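Local coordinates for octenoyl-coa reductase/carboxylase (Streptomyces sp., PDB 4A0S), which probably reduces and carboxylates 2-octenoyl-CoA with NADPH, giving an extender unit for polyketide (cinnabaramide) biosynthesis, at residues D222-W227 with Q239-G244; K297-V300 with E306-I309. All coordinates share one frame; numbering follows the deposited sequence.

Interaction 1: residues D222-W227 with Q239-G244; sequences DIVLIW and QFVKNG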
ATOM      1  N   ASP A 222       7.544  13.498   8.395  1.00 18.24           N
ATOM      2  CA  ASP A 222       7.065  12.662   9.471  1.00 18.16           C
ATOM      3  C   ASP A 222       7.889  12.929  10.703  1.00 18.29           C
ATOM      4  O   ASP A 222       9.098  13.082  10.619  1.00 18.24           O
ATOM      5  CB  ASP A 222       7.195  11.187   9.107  1.00 17.78           C
ATOM      6  CG  ASP A 222       5.992  10.674   8.344  1.00 17.71           C
ATOM      7  OD1 ASP A 222       4.990  11.434   8.208  1.00 18.44           O
ATOM      8  OD2 ASP A 222       6.049   9.512   7.912  1.00 17.44           O
ATOM      9  N   ILE A 223       7.212  12.982  11.842  1.00 18.48           N
ATOM     10  CA  ILE A 223       7.864  13.090  13.130  1.00 18.63           C
ATOM     11  C   ILE A 223       7.928  11.687  13.687  1.00 18.39           C
ATOM     12  O   ILE A 223       6.924  10.989  13.728  1.00 18.33           O
ATOM     13  CB  ILE A 223       7.085  14.022  14.056  1.00 19.06           C
ATOM     14  CG1 ILE A 223       7.165  15.444  13.504  1.00 19.33           C
ATOM     15  CG2 ILE A 223       7.650  13.951  15.467  1.00 19.24           C
ATOM     16  CD1 ILE A 223       6.017  16.319  13.886  1.00 19.72           C
ATOM     17  N   VAL A 224       9.114  11.254  14.073  1.00 18.28           N
ATOM     18  CA  VAL A 224       9.284   9.885  14.497  1.00 18.05           C
ATOM     19  C   VAL A 224       9.862   9.898  15.886  1.00 18.26           C
ATOM     20  O   VAL A 224      10.981  10.372  16.103  1.00 18.34           O
ATOM     21  CB  VAL A 224      10.224   9.095  13.567  1.00 17.69           C
ATOM     22  CG1 VAL A 224      10.335   7.662  14.031  1.00 17.49           C
ATOM     23  CG2 VAL A 224       9.723   9.144  12.112  1.00 17.52           C
ATOM     24  N   LEU A 225       9.093   9.372  16.824  1.00 18.39           N
ATOM     25  CA  LEU A 225       9.550   9.276  18.184  1.00 18.63           C
ATOM     26  C   LEU A 225      10.357   8.011  18.290  1.00 18.37           C
ATOM     27  O   LEU A 225       9.881   6.928  17.955  1.00 18.14           O
ATOM     28  CB  LEU A 225       8.374   9.214  19.134  1.00 18.93           C
ATOM     29  CG  LEU A 225       8.730   9.208  20.617  1.00 19.26           C
ATOM     30  CD1 LEU A 225       9.266  10.570  21.027  1.00 19.59           C
ATOM     31  CD2 LEU A 225       7.507   8.851  21.418  1.00 19.53           C
ATOM     32  N   ILE A 226      11.593   8.142  18.735  1.00 18.43           N
ATOM     33  CA  ILE A 226      12.475   7.006  18.752  1.00 18.20           C
ATOM     34  C   ILE A 226      12.811   6.697  20.196  1.00 18.48           C
ATOM     35  O   ILE A 226      13.516   7.457  20.849  1.00 18.75           O
ATOM     36  CB  ILE A 226      13.757   7.285  17.954  1.00 18.03           C
ATOM     37  CG1 ILE A 226      13.392   7.673  16.514  1.00 17.82           C
ATOM     38  CG2 ILE A 226      14.689   6.055  17.992  1.00 17.82           C
ATOM     39  CD1 ILE A 226      14.464   8.369  15.772  1.00 18.81           C
ATOM     40  N   TRP A 227      12.295   5.579  20.682  1.00 18.45           N
ATOM     41  CA  TRP A 227      12.678   5.068  21.987  1.00 18.83           C
ATOM     42  C   TRP A 227      14.090   4.511  21.985  1.00 18.64           C
ATOM     43  O   TRP A 227      14.617   4.135  20.932  1.00 18.23           O
ATOM     44  CB  TRP A 227      11.722   3.972  22.404  1.00 18.97           C
ATOM     45  CG  TRP A 227      10.378   4.470  22.706  1.00 19.53           C
ATOM     46  CD1 TRP A 227       9.258   4.335  21.931  1.00 19.60           C
ATOM     47  CD2 TRP A 227       9.983   5.205  23.860  1.00 20.51           C
ATOM     48  NE1 TRP A 227       8.195   4.933  22.533  1.00 19.58           N
ATOM     49  CE2 TRP A 227       8.602   5.470  23.727  1.00 20.93           C
ATOM     50  CE3 TRP A 227      10.655   5.653  25.008  1.00 21.89           C
ATOM     51  CZ2 TRP A 227       7.875   6.172  24.698  1.00 21.76           C
ATOM     52  CZ3 TRP A 227       9.937   6.349  25.971  1.00 22.84           C
ATOM     53  CH2 TRP A 227       8.558   6.600  25.810  1.00 22.25           C
ATOM     54  N   GLN A 239      19.094   8.211  11.880  1.00 17.36           N
ATOM     55  CA  GLN A 239      19.680   8.561  10.605  1.00 17.35           C
ATOM     56  C   GLN A 239      18.705   8.384   9.463  1.00 17.15           C
ATOM     57  O   GLN A 239      18.639   9.228   8.567  1.00 17.27           O
ATOM     58  CB  GLN A 239      20.919   7.739  10.374  1.00 17.26           C
ATOM     59  CG  GLN A 239      21.998   8.051  11.371  1.00 17.52           C
ATOM     60  CD  GLN A 239      23.279   7.461  10.919  1.00 17.50           C
ATOM     61  OE1 GLN A 239      23.842   7.893   9.917  1.00 17.59           O
ATOM     62  NE2 GLN A 239      23.707   6.409  11.590  1.00 17.41           N
ATOM     63  N   PHE A 240      17.943   7.301   9.496  1.00 16.89           N
ATOM     64  CA  PHE A 240      16.932   7.084   8.476  1.00 16.73           C
ATOM     65  C   PHE A 240      15.852   8.160   8.555  1.00 16.91           C
ATOM     66  O   PHE A 240      15.386   8.639   7.523  1.00 16.93           O
ATOM     67  CB  PHE A 240      16.312   5.712   8.605  1.00 16.47           C
ATOM     68  CG  PHE A 240      17.265   4.611   8.316  1.00 16.31           C
ATOM     69  CD1 PHE A 240      18.109   4.675   7.209  1.00 16.30           C
ATOM     70  CD2 PHE A 240      17.340   3.513   9.154  1.00 16.20           C
ATOM     71  CE1 PHE A 240      19.018   3.634   6.944  1.00 16.18           C
ATOM     72  CE2 PHE A 240      18.241   2.489   8.896  1.00 16.07           C
ATOM     73  CZ  PHE A 240      19.065   2.548   7.787  1.00 16.06           C
ATOM     74  N   VAL A 241      15.484   8.549   9.767  1.00 17.07           N
ATOM     75  CA  VAL A 241      14.476   9.589   9.933  1.00 17.28           C
ATOM     76  C   VAL A 241      15.012  10.889   9.337  1.00 17.53           C
ATOM     77  O   VAL A 241      14.391  11.514   8.461  1.00 17.78           O
ATOM     78  CB  VAL A 241      14.061   9.755  11.396  1.00 17.45           C
ATOM     79  CG1 VAL A 241      13.087  10.942  11.534  1.00 17.73           C
ATOM     80  CG2 VAL A 241      13.393   8.465  11.899  1.00 17.25           C
ATOM     81  N   LYS A 242      16.203  11.264   9.763  1.00 17.71           N
ATOM     82  CA  LYS A 242      16.803  12.500   9.295  1.00 18.15           C
ATOM     83  C   LYS A 242      17.002  12.437   7.792  1.00 17.90           C
ATOM     84  O   LYS A 242      16.558  13.323   7.076  1.00 18.07           O
ATOM     85  CB  LYS A 242      18.121  12.743  10.000  1.00 18.23           C
ATOM     86  CG  LYS A 242      17.938  13.203  11.439  1.00 20.34           C
ATOM     87  CD  LYS A 242      19.276  13.487  12.108  1.00 21.70           C
ATOM     88  CE  LYS A 242      20.000  14.649  11.397  1.00 25.84           C
ATOM     89  NZ  LYS A 242      19.250  15.963  11.508  1.00 25.62           N
ATOM     90  N   ASN A 243      17.635  11.362   7.320  1.00 17.64           N
ATOM     91  CA  ASN A 243      17.921  11.233   5.900  1.00 17.59           C
ATOM     92  C   ASN A 243      16.655  11.219   5.063  1.00 17.50           C
ATOM     93  O   ASN A 243      16.668  11.649   3.903  1.00 17.61           O
ATOM     94  CB  ASN A 243      18.769  10.002   5.596  1.00 17.35           C
ATOM     95  CG  ASN A 243      19.282   9.991   4.163  1.00 17.39           C
ATOM     96  OD1 ASN A 243      19.991  10.909   3.737  1.00 17.69           O
ATOM     97  ND2 ASN A 243      18.934   8.945   3.414  1.00 17.13           N
ATOM     98  N   GLY A 244      15.572  10.729   5.663  1.00 17.34           N
ATOM     99  CA  GLY A 244      14.271  10.680   5.000  1.00 17.27           C
ATOM    100  C   GLY A 244      13.544  12.011   4.992  1.00 17.58           C
ATOM    101  O   GLY A 244      12.473  12.110   4.409  1.00 17.59           O
TER
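Val224 and Ile226 meet Val241 with no ring or amide plane between them, and the aromatic rings of both segments pack elsewhere. The ring of Phe240 makes an edge-to-face contact with Tyr207, while the indole of Trp227 packs against Val251, Val310 and Leu295. Val241 CG2 makes the closest approaches, 3.6 Å from Val224 CB and 3.7 Å from Val224 CG2, so it covers the branch point as well as a tip. Val241 CG1 comes in beside it, 3.9 Å from Val224 CG2. With chi1 at 175°, CG2 sits beside the helix backbone N and CG1 beside the carbonyl carbon, and both methyls reach the strand. Ile226 adds its CD1, 4.0 Å from Val241 CG2, the isoleucine and valine side chains overlapping as they point opposite ways. An alanine in place of Val241 takes away both methyls and would probably open a gap over Val224 and leave Ile226 CD1 without its partner on the helix. This is the first strand and helix of the Rossmann beta-alpha-beta unit. Since all three touching residues are buried and aliphatic, the helix is held to the sheet here by shape and dispersion, without directional bonds.

Interaction 2: residues K297-V300 with E306-I309; sequences KLVV and EPDI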
ATOM      1  N   LYS A 297       2.381  15.890  24.457  1.00 27.55           N
ATOM      2  CA  LYS A 297       2.565  17.328  24.608  1.00 28.15           C
ATOM      3  C   LYS A 297       4.014  17.710  24.330  1.00 27.60           C
ATOM      4  O   LYS A 297       4.267  18.643  23.577  1.00 27.66           O
ATOM      5  CB  LYS A 297       2.112  17.826  25.989  1.00 28.65           C
ATOM      6  CG  LYS A 297       3.026  18.908  26.578  1.00 30.29           C
ATOM      7  CD  LYS A 297       2.342  19.813  27.598  1.00 33.24           C
ATOM      8  CE  LYS A 297       1.891  21.126  26.964  1.00 35.23           C
ATOM      9  NZ  LYS A 297       2.962  21.819  26.163  1.00 35.12           N
ATOM     10  N   LEU A 298       4.959  16.981  24.923  1.00 27.15           N
ATOM     11  CA  LEU A 298       6.373  17.256  24.692  1.00 26.90           C
ATOM     12  C   LEU A 298       6.766  17.133  23.230  1.00 26.39           C
ATOM     13  O   LEU A 298       7.498  17.985  22.711  1.00 26.41           O
ATOM     14  CB  LEU A 298       7.270  16.330  25.500  1.00 26.79           C
ATOM     15  CG  LEU A 298       7.762  16.733  26.880  1.00 28.24           C
ATOM     16  CD1 LEU A 298       8.758  15.678  27.332  1.00 27.20           C
ATOM     17  CD2 LEU A 298       8.394  18.137  26.873  1.00 27.76           C
ATOM     18  N   VAL A 299       6.316  16.068  22.564  1.00 25.54           N
ATOM     19  CA  VAL A 299       6.661  15.920  21.153  1.00 25.01           C
ATOM     20  C   VAL A 299       6.068  17.099  20.367  1.00 25.33           C
ATOM     21  O   VAL A 299       6.748  17.678  19.528  1.00 25.07           O
ATOM     22  CB  VAL A 299       6.248  14.553  20.562  1.00 24.19           C
ATOM     23  CG1 VAL A 299       6.750  14.423  19.138  1.00 23.94           C
ATOM     24  CG2 VAL A 299       6.811  13.402  21.399  1.00 24.06           C
ATOM     25  N   VAL A 300       4.814  17.454  20.653  1.00 25.73           N
ATOM     26  CA  VAL A 300       4.177  18.630  20.033  1.00 26.45           C
ATOM     27  C   VAL A 300       5.044  19.892  20.207  1.00 27.11           C
ATOM     28  O   VAL A 300       5.262  20.627  19.243  1.00 27.09           O
ATOM     29  CB  VAL A 300       2.726  18.877  20.563  1.00 26.83           C
ATOM     30  CG1 VAL A 300       2.131  20.171  19.983  1.00 27.52           C
ATOM     31  CG2 VAL A 300       1.793  17.699  20.240  1.00 26.08           C
ATOM     32  N   GLU A 306       2.178  15.528  17.300  1.00 21.84           N
ATOM     33  CA  GLU A 306       2.334  14.167  17.786  1.00 21.74           C
ATOM     34  C   GLU A 306       3.155  13.347  16.807  1.00 20.80           C
ATOM     35  O   GLU A 306       3.133  13.593  15.602  1.00 20.15           O
ATOM     36  CB  GLU A 306       0.982  13.501  17.983  1.00 22.17           C
ATOM     37  CG  GLU A 306       0.174  14.086  19.123  1.00 24.22           C
ATOM     38  CD  GLU A 306      -1.297  13.705  19.013  1.00 29.34           C
ATOM     39  OE1 GLU A 306      -1.922  13.980  17.955  1.00 29.52           O
ATOM     40  OE2 GLU A 306      -1.820  13.116  19.972  1.00 29.45           O
ATOM     41  N   PRO A 307       3.901  12.368  17.322  1.00 20.52           N
ATOM     42  CA  PRO A 307       4.681  11.598  16.375  1.00 19.71           C
ATOM     43  C   PRO A 307       3.795  10.849  15.385  1.00 19.40           C
ATOM     44  O   PRO A 307       2.711  10.409  15.731  1.00 19.34           O
ATOM     45  CB  PRO A 307       5.449  10.623  17.266  1.00 19.83           C
ATOM     46  CG  PRO A 307       4.700  10.558  18.516  1.00 20.07           C
ATOM     47  CD  PRO A 307       4.132  11.936  18.706  1.00 20.58           C
ATOM     48  N   ASP A 308       4.271  10.743  14.158  1.00 18.47           N
ATOM     49  CA  ASP A 308       3.590  10.022  13.101  1.00 18.25           C
ATOM     50  C   ASP A 308       3.934   8.559  13.231  1.00 17.96           C
ATOM     51  O   ASP A 308       3.115   7.686  12.964  1.00 17.86           O
ATOM     52  CB  ASP A 308       4.080  10.567  11.770  1.00 18.13           C
ATOM     53  CG  ASP A 308       3.658  12.004  11.576  1.00 19.39           C
ATOM     54  OD1 ASP A 308       2.435  12.221  11.518  1.00 19.95           O
ATOM     55  OD2 ASP A 308       4.525  12.907  11.550  1.00 19.60           O
ATOM     56  N   ILE A 309       5.174   8.309  13.639  1.00 17.85           N
ATOM     57  CA  ILE A 309       5.657   6.950  13.829  1.00 17.60           C
ATOM     58  C   ILE A 309       6.361   6.921  15.164  1.00 17.74           C
ATOM     59  O   ILE A 309       7.159   7.809  15.469  1.00 17.87           O
ATOM     60  CB  ILE A 309       6.648   6.525  12.729  1.00 17.30           C
ATOM     61  CG1 ILE A 309       5.990   6.538  11.346  1.00 17.18           C
ATOM     62  CG2 ILE A 309       7.232   5.119  13.007  1.00 17.09           C
ATOM     63  CD1 ILE A 309       7.017   6.613  10.228  1.00 17.00           C
TER
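Val299 and Pro307 make the inner contact: Val299 CG1 reaches Pro307 CD at 3.6 Å, with Val299 CB 3.8 Å and Val299 CG2 4.1 Å from the same Pro307 CD. The valine thus gathers its branched end on the N-side carbon of the proline ring, and the two side chains meet at about a right angle. Chi1 of -175° sets Val299 CG1 opposite its own backbone N, and from there Val299 CG1 also comes within 4.0 Å of Pro307 N. Next to this pair, Val300 CG2 lies 3.7 Å from Glu306 N and 4.1 Å from Glu306 CG, the two side chains running alongside each other in the same direction. Backbones come close here too, with the CA atoms of Val300 and Glu306 5.3 Å apart.

Around this shell, Val299 also packs on Ile223, Leu225 and Ile270, and Pro307 on Leu225. One residue further along, Asp308 bridges to Arg327 through OD1 and to Arg305 through OD2, which also accepts a hydrogen bond from Ile223 N; these bonds probably help to hold the segment that carries Pro307. The helix meets the loop leading into strand 309-312 through valine methyls set against a proline ring and the backbone and CG of Glu306. Pro307 N, in a tertiary amide, has no proton to donate, which suits Val299 as its neighbour, while the salt bridges described lie on Asp308 just beyond.

How the interactions relate
From the N terminus, strand 223-226 leads into helix 232-243, and interaction 1 closes this strand-to-helix connection, packing the end of the helix back on the strand before the chain goes on to strand 247-252. Interaction 2 follows in series, neither enclosing nor crossing the first: it closes the turn from helix 285-303 into strand 309-312. The two meet in the parallel sheet, where strands 223-226 and 309-312 are neighbours. Ile223 O lies 2.7 Å from Asp308 N, and Leu225 N 2.8 Å from Ile309 O, both probable hydrogen bonds. Alternate side chains of strand 223-226 point to helices 232-243 and 285-303, which flank opposite faces of the sheet.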